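Local coordinates for antifreeze protein (Uncultured bacterium, PDB 6EIO) that binds ice, apparently through two faces, and probably limits the growth of ice crystals as an antifreeze protein, at residues Tyr122-Leu128 with Ile149-Leu155; Thr91-Asn95 with Val194-Glu198; Gly133-Ala139 with Arg161-Gly167. All coordinates share one frame; numbering follows the deposited sequence. Where two conformers were deposited one is given.

Contact 1 of 3, residues Tyr122-Leu128 with Ile149-Leu155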
loop_
_atom_site.group_PDB
_atom_site.type_symbol
_atom_site.label_atom_id
_atom_site.label_comp_id
_atom_site.label_asym_id
_atom_site.label_seq_id
_atom_site.Cartn_x
_atom_site.Cartn_y
_atom_site.Cartn_z
ATOM N N TYR A 122 -12.001 5.909 -5.535
ATOM C CA TYR A 122 -11.433 7.227 -5.760
ATOM C C TYR A 122 -10.451 7.146 -6.912
ATOM O O TYR A 122 -9.710 6.159 -7.028
ATOM C CB TYR A 122 -10.686 7.702 -4.519
ATOM C CG TYR A 122 -11.597 7.909 -3.333
ATOM C CD1 TYR A 122 -11.897 6.867 -2.448
ATOM C CD2 TYR A 122 -12.195 9.140 -3.116
ATOM C CE1 TYR A 122 -12.745 7.059 -1.373
ATOM C CE2 TYR A 122 -13.042 9.348 -2.048
ATOM C CZ TYR A 122 -13.308 8.309 -1.166
ATOM O OH TYR A 122 -14.141 8.566 -0.112
ATOM N N LYS A 123 -10.411 8.200 -7.725
ATOM C CA LYS A 123 -9.499 8.257 -8.857
ATOM C C LYS A 123 -8.777 9.597 -8.897
ATOM O O LYS A 123 -9.411 10.661 -8.936
ATOM C CB LYS A 123 -10.248 8.053 -10.171
ATOM C CG LYS A 123 -9.363 8.117 -11.390
ATOM C CD LYS A 123 -10.147 7.823 -12.655
ATOM C CE LYS A 123 -9.220 7.601 -13.839
ATOM N NZ LYS A 123 -8.266 6.469 -13.603
ATOM N N SER A 124 -7.453 9.521 -8.929
ATOM C CA SER A 124 -6.580 10.670 -9.135
ATOM C C SER A 124 -5.957 10.578 -10.516
ATOM O O SER A 124 -5.290 9.593 -10.842
ATOM C CB SER A 124 -5.482 10.704 -8.076
ATOM O OG SER A 124 -4.659 11.847 -8.250
ATOM N N THR A 125 -6.156 11.612 -11.328
ATOM C CA THR A 125 -5.580 11.660 -12.663
ATOM C C THR A 125 -4.190 12.282 -12.671
ATOM O O THR A 125 -3.597 12.418 -13.743
ATOM C CB THR A 125 -6.492 12.439 -13.617
ATOM O OG1 THR A 125 -6.643 13.770 -13.120
ATOM C CG2 THR A 125 -7.859 11.767 -13.747
ATOM N N SER A 126 -3.685 12.692 -11.514
ATOM C CA SER A 126 -2.337 13.236 -11.382
ATOM C C SER A 126 -1.734 12.666 -10.090
ATOM O O SER A 126 -2.230 11.681 -9.527
ATOM C CB SER A 126 -2.395 14.772 -11.451
ATOM O OG SER A 126 -3.250 15.291 -10.449
ATOM N N SER A 127 -0.673 13.285 -9.594
ATOM C CA SER A 127 -0.049 12.766 -8.390
ATOM C C SER A 127 -0.947 13.005 -7.178
ATOM O O SER A 127 -1.663 14.010 -7.082
ATOM C CB SER A 127 1.307 13.429 -8.150
ATOM O OG SER A 127 2.280 12.999 -9.092
ATOM N N LEU A 128 -0.902 12.046 -6.242
ATOM C CA LEU A 128 -1.652 12.111 -4.999
ATOM C C LEU A 128 -0.641 12.188 -3.862
ATOM O O LEU A 128 0.378 11.488 -3.888
ATOM C CB LEU A 128 -2.536 10.872 -4.837
ATOM C CG LEU A 128 -3.629 10.980 -3.775
ATOM C CD1 LEU A 128 -4.695 11.981 -4.185
ATOM C CD2 LEU A 128 -4.242 9.610 -3.543
ATOM N N ILE A 149 -8.181 3.354 -4.101
ATOM C CA ILE A 149 -7.696 4.614 -4.654
ATOM C C ILE A 149 -6.815 4.320 -5.854
ATOM O O ILE A 149 -5.806 3.614 -5.746
ATOM C CB ILE A 149 -6.941 5.457 -3.626
ATOM C CG1 ILE A 149 -7.842 5.763 -2.441
ATOM C CG2 ILE A 149 -6.487 6.756 -4.279
ATOM C CD1 ILE A 149 -7.110 6.361 -1.278
ATOM N N GLN A 150 -7.219 4.858 -7.007
ATOM C CA GLN A 150 -6.521 4.699 -8.279
ATOM C C GLN A 150 -5.706 5.962 -8.531
ATOM O O GLN A 150 -6.252 7.068 -8.460
ATOM C CB GLN A 150 -7.519 4.557 -9.429
ATOM C CG GLN A 150 -8.476 3.394 -9.258
ATOM C CD GLN A 150 -9.613 3.421 -10.254
ATOM O OE1 GLN A 150 -10.080 4.501 -10.658
ATOM N NE2 GLN A 150 -10.078 2.263 -10.639
ATOM N N ILE A 151 -4.416 5.816 -8.824
ATOM C CA ILE A 151 -3.519 6.962 -8.932
ATOM C C ILE A 151 -2.762 6.881 -10.256
ATOM O O ILE A 151 -1.970 5.962 -10.468
ATOM C CB ILE A 151 -2.555 7.035 -7.738
ATOM C CG1 ILE A 151 -3.351 7.088 -6.428
ATOM C CG2 ILE A 151 -1.632 8.232 -7.871
ATOM C CD1 ILE A 151 -2.554 6.719 -5.223
ATOM N N ALA A 152 -2.981 7.873 -11.126
ATOM C CA ALA A 152 -2.407 7.861 -12.476
ATOM C C ALA A 152 -0.917 8.156 -12.510
ATOM O O ALA A 152 -0.261 7.835 -13.504
ATOM C CB ALA A 152 -3.101 8.908 -13.342
ATOM N N SER A 153 -0.364 8.649 -11.411
ATOM C CA SER A 153 1.010 9.094 -11.352
ATOM C C SER A 153 1.651 8.539 -10.075
ATOM O O SER A 153 1.596 7.329 -9.819
ATOM C CB SER A 153 1.059 10.621 -11.469
ATOM O OG SER A 153 2.405 11.019 -11.595
ATOM N N THR A 154 2.272 9.408 -9.293
ATOM C CA THR A 154 2.951 9.035 -8.062
ATOM C C THR A 154 2.075 9.234 -6.834
ATOM O O THR A 154 1.106 9.994 -6.837
ATOM C CB THR A 154 4.245 9.844 -7.904
ATOM O OG1 THR A 154 3.899 11.231 -7.816
ATOM C CG2 THR A 154 5.216 9.619 -9.048
ATOM N N LEU A 155 2.481 8.541 -5.771
ATOM C CA LEU A 155 1.908 8.667 -4.434
ATOM C C LEU A 155 3.042 9.043 -3.486
ATOM O O LEU A 155 4.019 8.296 -3.396
ATOM C CB LEU A 155 1.303 7.325 -4.004
ATOM C CG LEU A 155 0.843 7.235 -2.543
ATOM C CD1 LEU A 155 -0.243 8.239 -2.209
ATOM C CD2 LEU A 155 0.368 5.808 -2.261
HETATM O O HOH W 1 2.759 12.348 -5.311
#
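Leu128 CG stands trans to the backbone N (chi1 -165°), which brings CD2 between Ile149 and Ile151. The Leu128 and Ile151 side chains cross at about a right angle, with Leu128 CD2 3.7 Å from Ile151 CD1; Leu128 CD2 is equally close to Ile149 CG2. On the other face the Gln150 side chain passes slantwise over Lys123, OE1 3.6 Å from Lys123 CB, while Gln150 NE2 is gripped by Ala97 O and Arg100 O. Nearly straight bonds zip the backbones: Gln150 N to Tyr122 O at 2.8 Å and Ser124 N to Gln150 O. After the bend pairing resumes as Leu128 N donates to Thr154 O at 2.9 Å. Within the bend of 124-127 Ser124 OG reaches Ser126 O at 2.7 Å from above the carbonyl plane. Thr154 OG1, held between backbone N and carbonyl carbon (chi1 62°), bonds a water that donates to Leu128 O at 2.9 Å. In the modelled conformer of Ser127, one of two, its OG lies 2.7 Å from Thr154 OG1, a hydrogen bond that either could donate. Parallel, in-register strands that turn their corners together are typical of adjacent coils of a beta-solenoid, here that of the ice-binding family.

Contact 2 of 3, residues Thr91-Asn95 with Val194-Glu198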
loop_
_atom_site.group_PDB
_atom_site.type_symbol
_atom_site.label_atom_id
_atom_site.label_comp_id
_atom_site.label_asym_id
_atom_site.label_seq_id
_atom_site.Cartn_x
_atom_site.Cartn_y
_atom_site.Cartn_z
ATOM N N THR A 91 0.098 -8.578 -10.275
ATOM C CA THR A 91 -0.345 -8.045 -11.564
ATOM C C THR A 91 -1.859 -8.127 -11.683
ATOM O O THR A 91 -2.520 -7.151 -12.056
ATOM C CB THR A 91 0.357 -8.790 -12.688
ATOM O OG1 THR A 91 1.747 -8.475 -12.600
ATOM C CG2 THR A 91 -0.211 -8.391 -14.062
ATOM N N THR A 92 -2.431 -9.280 -11.326
ATOM C CA THR A 92 -3.885 -9.421 -11.354
ATOM C C THR A 92 -4.554 -8.369 -10.468
ATOM O O THR A 92 -5.522 -7.714 -10.873
ATOM C CB THR A 92 -4.254 -10.841 -10.907
ATOM O OG1 THR A 92 -3.690 -11.754 -11.845
ATOM C CG2 THR A 92 -5.767 -11.038 -10.783
ATOM N N ALA A 93 -4.050 -8.203 -9.244
ATOM C CA ALA A 93 -4.647 -7.261 -8.306
ATOM C C ALA A 93 -4.524 -5.820 -8.800
ATOM O O ALA A 93 -5.464 -5.029 -8.680
ATOM C CB ALA A 93 -3.983 -7.399 -6.938
ATOM N N TYR A 94 -3.351 -5.467 -9.336
ATOM C CA TYR A 94 -3.142 -4.139 -9.891
ATOM C C TYR A 94 -4.150 -3.852 -11.002
ATOM O O TYR A 94 -4.775 -2.790 -11.047
ATOM C CB TYR A 94 -1.714 -4.078 -10.431
ATOM C CG TYR A 94 -1.342 -2.770 -11.097
ATOM C CD1 TYR A 94 -1.677 -2.521 -12.430
ATOM C CD2 TYR A 94 -0.635 -1.789 -10.404
ATOM C CE1 TYR A 94 -1.305 -1.336 -13.049
ATOM C CE2 TYR A 94 -0.268 -0.604 -11.020
ATOM C CZ TYR A 94 -0.601 -0.376 -12.338
ATOM O OH TYR A 94 -0.220 0.801 -12.910
ATOM N N ASN A 95 -4.295 -4.803 -11.924
ATOM C CA ASN A 95 -5.196 -4.601 -13.052
ATOM C C ASN A 95 -6.647 -4.527 -12.582
ATOM O O ASN A 95 -7.435 -3.729 -13.114
ATOM C CB ASN A 95 -5.014 -5.716 -14.080
ATOM C CG ASN A 95 -3.695 -5.664 -14.829
ATOM O OD1 ASN A 95 -3.223 -6.712 -15.336
ATOM N ND2 ASN A 95 -3.112 -4.500 -14.953
ATOM N N VAL A 194 -0.250 -1.027 -0.882
ATOM C CA VAL A 194 0.250 -0.176 -1.964
ATOM C C VAL A 194 0.728 -1.099 -3.082
ATOM O O VAL A 194 1.630 -1.909 -2.860
ATOM C CB VAL A 194 1.397 0.727 -1.468
ATOM C CG1 VAL A 194 1.912 1.581 -2.612
ATOM C CG2 VAL A 194 0.933 1.586 -0.301
ATOM N N ILE A 195 0.117 -0.991 -4.258
ATOM C CA ILE A 195 0.502 -1.795 -5.411
ATOM C C ILE A 195 0.989 -0.830 -6.477
ATOM O O ILE A 195 0.175 -0.126 -7.087
ATOM C CB ILE A 195 -0.626 -2.676 -5.949
ATOM C CG1 ILE A 195 -1.422 -3.344 -4.829
ATOM C CG2 ILE A 195 -0.017 -3.701 -6.900
ATOM C CD1 ILE A 195 -2.571 -4.189 -5.326
ATOM N N ALA A 196 2.303 -0.771 -6.669
ATOM C CA ALA A 196 2.915 0.174 -7.590
ATOM C C ALA A 196 3.432 -0.554 -8.823
ATOM O O ALA A 196 3.992 -1.656 -8.731
ATOM C CB ALA A 196 4.075 0.921 -6.949
ATOM N N LEU A 197 3.286 0.082 -9.987
ATOM C CA LEU A 197 3.847 -0.503 -11.196
ATOM C C LEU A 197 5.367 -0.541 -11.134
ATOM O O LEU A 197 5.993 -1.512 -11.590
ATOM C CB LEU A 197 3.387 0.302 -12.412
ATOM C CG LEU A 197 3.832 -0.258 -13.769
ATOM C CD1 LEU A 197 3.242 -1.645 -14.002
ATOM C CD2 LEU A 197 3.429 0.682 -14.874
ATOM N N GLU A 198 5.965 0.537 -10.624
ATOM C CA GLU A 198 7.408 0.716 -10.649
ATOM C C GLU A 198 7.989 0.482 -9.254
ATOM O O GLU A 198 8.091 -0.676 -8.840
ATOM C CB GLU A 198 7.778 2.059 -11.299
ATOM C CG GLU A 198 7.372 2.109 -12.782
ATOM C CD GLU A 198 8.156 1.147 -13.697
ATOM O OE1 GLU A 198 9.159 0.532 -13.254
ATOM O OE2 GLU A 198 7.763 1.027 -14.877
#
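Tyr94 leans from the helix against Ile195 and Leu197, meeting the strand end along the whole length of its side chain. Its CG is anti to the backbone N (chi1 178°), which carries the ring over to the bend after the strand. At the root, Tyr94 CB touches Ile195 CG2 at 3.9 Å. One step out, CD2 approaches Ile195 O at 3.8 Å, the oxygen lying at the ring edge near its plane. CE2 next comes obliquely to Leu197 N, also at 3.8 Å. CZ passes Leu197 CB at 4.0 Å, and the phenol oxygen OH ends 3.7 Å from that same CB. One residue earlier, Ala93 CB adds a methyl contact with Ile195 CD1 at 3.9 Å. No hydrogen bond joins the two segments, so the interface rests on apolar packing and on the fit of the ring to the turning backbone. Arg215 gives the Tyr94 ring a cation-pi partner, and Gln177 of the adjacent strand 174-178 touches the same side chain. Residues 91-95 of helix 81-99 lie across residues 194-196, the two directions 96° apart, while strand 193-196 is hydrogen-bonded between strands 174-178 and 207-214.

Contact 3 of 3, residues Gly133-Ala139 with Arg161-Gly167. With SO4 (sulfate ion), chain C.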
loop_
_atom_site.group_PDB
_atom_site.type_symbol
_atom_site.label_atom_id
_atom_site.label_comp_id
_atom_site.label_asym_id
_atom_site.label_seq_id
_atom_site.Cartn_x
_atom_site.Cartn_y
_atom_site.Cartn_z
ATOM N N GLY A 133 -0.906 17.795 7.067
ATOM C CA GLY A 133 -1.927 17.006 7.690
ATOM C C GLY A 133 -2.068 15.563 7.233
ATOM O O GLY A 133 -1.396 15.017 6.339
ATOM N N ASP A 134 -3.003 14.943 7.916
ATOM C CA ASP A 134 -3.160 13.499 7.861
ATOM C C ASP A 134 -4.390 13.167 7.030
ATOM O O ASP A 134 -5.300 13.977 6.911
ATOM C CB ASP A 134 -3.338 12.943 9.267
ATOM C CG ASP A 134 -2.182 13.314 10.173
ATOM O OD1 ASP A 134 -1.028 13.197 9.724
ATOM O OD2 ASP A 134 -2.439 13.726 11.330
ATOM N N VAL A 135 -4.437 11.972 6.452
ATOM C CA VAL A 135 -5.629 11.515 5.753
ATOM C C VAL A 135 -6.308 10.462 6.617
ATOM O O VAL A 135 -5.647 9.573 7.158
ATOM C CB VAL A 135 -5.319 11.029 4.319
ATOM C CG1 VAL A 135 -4.357 9.811 4.320
ATOM C CG2 VAL A 135 -6.633 10.740 3.559
ATOM N N THR A 136 -7.627 10.575 6.752
ATOM C CA THR A 136 -8.404 9.657 7.575
ATOM C C THR A 136 -9.337 8.845 6.695
ATOM O O THR A 136 -10.071 9.410 5.882
ATOM C CB THR A 136 -9.211 10.428 8.624
ATOM O OG1 THR A 136 -8.314 11.148 9.465
ATOM C CG2 THR A 136 -10.031 9.499 9.485
ATOM N N PHE A 137 -9.301 7.530 6.863
ATOM C CA PHE A 137 -10.277 6.634 6.256
ATOM C C PHE A 137 -11.322 6.325 7.316
ATOM O O PHE A 137 -10.977 5.844 8.395
ATOM C CB PHE A 137 -9.590 5.359 5.773
ATOM C CG PHE A 137 -8.727 5.610 4.568
ATOM C CD1 PHE A 137 -7.430 6.080 4.680
ATOM C CD2 PHE A 137 -9.222 5.390 3.310
ATOM C CE1 PHE A 137 -6.689 6.353 3.548
ATOM C CE2 PHE A 137 -8.465 5.638 2.189
ATOM C CZ PHE A 137 -7.193 6.129 2.304
ATOM N N ASP A 138 -12.582 6.637 7.015
ATOM C CA ASP A 138 -13.664 6.536 7.987
ATOM C C ASP A 138 -14.718 5.594 7.417
ATOM O O ASP A 138 -15.321 5.877 6.381
ATOM C CB ASP A 138 -14.222 7.926 8.285
ATOM C CG ASP A 138 -15.142 7.976 9.493
ATOM O OD1 ASP A 138 -15.907 7.001 9.706
ATOM O OD2 ASP A 138 -15.092 9.021 10.199
ATOM N N ALA A 139 -14.879 4.437 8.072
ATOM C CA ALA A 139 -15.794 3.398 7.613
ATOM C C ALA A 139 -17.221 3.588 8.116
ATOM O O ALA A 139 -18.084 2.755 7.825
ATOM C CB ALA A 139 -15.282 2.008 7.999
ATOM N N ARG A 161 3.710 12.453 8.067
ATOM C CA ARG A 161 2.300 12.347 7.702
ATOM C C ARG A 161 1.737 11.010 8.174
ATOM O O ARG A 161 2.464 10.021 8.321
ATOM C CB ARG A 161 2.098 12.389 6.174
ATOM C CG ARG A 161 2.621 13.612 5.435
ATOM C CD ARG A 161 2.190 14.930 6.049
ATOM N NE ARG A 161 3.133 15.364 7.085
ATOM C CZ ARG A 161 2.802 15.936 8.231
ATOM N NH1 ARG A 161 1.534 16.182 8.538
ATOM N NH2 ARG A 161 3.763 16.273 9.078
ATOM N N LYS A 162 0.408 10.968 8.355
ATOM C CA LYS A 162 -0.229 9.752 8.833
ATOM C C LYS A 162 -1.449 9.412 7.996
ATOM O O LYS A 162 -2.200 10.289 7.560
ATOM C CB LYS A 162 -0.676 9.880 10.289
ATOM C CG LYS A 162 0.433 10.404 11.215
ATOM C CD LYS A 162 -0.078 10.784 12.585
ATOM C CE LYS A 162 1.001 11.498 13.394
ATOM N NZ LYS A 162 0.445 12.010 14.673
ATOM N N VAL A 163 -1.664 8.100 7.835
ATOM C CA VAL A 163 -2.943 7.523 7.443
ATOM C C VAL A 163 -3.620 7.047 8.720
ATOM O O VAL A 163 -3.081 6.188 9.429
ATOM C CB VAL A 163 -2.774 6.360 6.454
ATOM C CG1 VAL A 163 -4.138 5.754 6.146
ATOM C CG2 VAL A 163 -2.085 6.844 5.177
ATOM N N LEU A 164 -4.779 7.624 9.007
ATOM C CA LEU A 164 -5.533 7.351 10.214
ATOM C C LEU A 164 -6.805 6.577 9.871
ATOM O O LEU A 164 -7.343 6.697 8.769
ATOM C CB LEU A 164 -5.887 8.668 10.921
ATOM C CG LEU A 164 -4.678 9.521 11.301
ATOM C CD1 LEU A 164 -5.139 10.861 11.858
ATOM C CD2 LEU A 164 -3.774 8.804 12.300
ATOM N N LEU A 165 -7.281 5.814 10.853
ATOM C CA LEU A 165 -8.493 5.021 10.738
ATOM C C LEU A 165 -9.525 5.529 11.730
ATOM O O LEU A 165 -9.211 5.730 12.907
ATOM C CB LEU A 165 -8.202 3.548 11.046
ATOM C CG LEU A 165 -7.112 2.899 10.191
ATOM C CD1 LEU A 165 -6.784 1.510 10.759
ATOM C CD2 LEU A 165 -7.496 2.802 8.745
ATOM N N SER A 166 -10.759 5.680 11.258
ATOM C CA SER A 166 -11.880 6.051 12.099
ATOM C C SER A 166 -13.097 5.229 11.706
ATOM O O SER A 166 -13.161 4.646 10.623
ATOM C CB SER A 166 -12.223 7.545 11.961
ATOM O OG SER A 166 -11.269 8.371 12.585
ATOM N N GLY A 167 -14.090 5.233 12.589
ATOM C CA GLY A 167 -15.349 4.591 12.263
ATOM C C GLY A 167 -15.227 3.116 11.977
ATOM O O GLY A 167 -16.044 2.557 11.242
HETATM S S SO4 C . -12.635 6.637 15.971
HETATM O O1 SO4 C . -13.772 6.355 15.132
HETATM O O2 SO4 C . -11.665 7.562 15.356
HETATM O O3 SO4 C . -13.106 7.184 17.234
HETATM O O4 SO4 C . -11.950 5.374 16.231
HETATM O O HOH W 2 -1.465 13.867 13.824
#
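Strand 135-138 pairs in parallel with strand 163-166, Val135 facing Val163 and Asp138 facing Ser166, with axes 4.6 Å apart at their closest and inclined by 28°. These are consecutive coils on one wall of the beta-solenoid; strand 116-117 flanks the first strand on its other edge. A regular ladder binds them: Leu164 N donates to Val135 O at 2.8 Å, Phe137 N to Leu164 O, Ser166 N to Phe137 O, and Ala139 N closes it on Ser166 O. The inward face is apolar. Phe137 holds CG anti to its carbonyl carbon (chi1 -71°), and Val163 CG1 meets the ring obliquely, 3.6 Å from CD1. Phe147 packs edge-to-face with that ring and Trp176 meets it with the planes at about 80°. On the opposite, more polar face, Thr136 lies between Leu164 and Ser166: OG1 is near Leu164 CB, and the methyl CG2 comes within 3.5 Å of Ser166 OG. Asp138 leans toward Ser166 and Gly167, but its OD1 is bonded to Leu140 N. At the other end Asp134 and Lys162 lie side by side, pointing the same way. Asp134 OD1 accepts a weak bond from Lys162 N at 3.0 Å, and a water links the two tips, donating to Asp134 OD2 at 2.7 Å and accepting from Lys162 NZ. The water bridges the carboxylate and the ammonium, whose own atoms stay beyond direct contact. The strand end holds a sulfate, probably from the crystallisation liquor: Ser166 OG donates to its O2 at 2.9 Å, and Gly167 N points almost straight at its O1, 2.8 Å away.

Contact 2 is the buried one, a helix laid against a strand end without a hydrogen bond between them, whereas contacts 1 and 3 are partly buried, parallel strand pairs laced by backbone hydrogen bonds. Contacts 1 and 3 belong to the same pair of neighbouring coils on different walls: they touch where Ile149 CD1 meets Phe137 CZ at 3.6 Å, sharing one apolar interior. Contact 1 gathers hydroxyls at its corner, while contact 3 carries charged residues and a sulfate on its polar face and at the strand end. Strands 147-151 and 193-196 both flank strand 174-178, which relates contacts 1 and 2. Contacts 2 and 3 lie on opposite sides of the chain's centre, about 23 Å apart between centres.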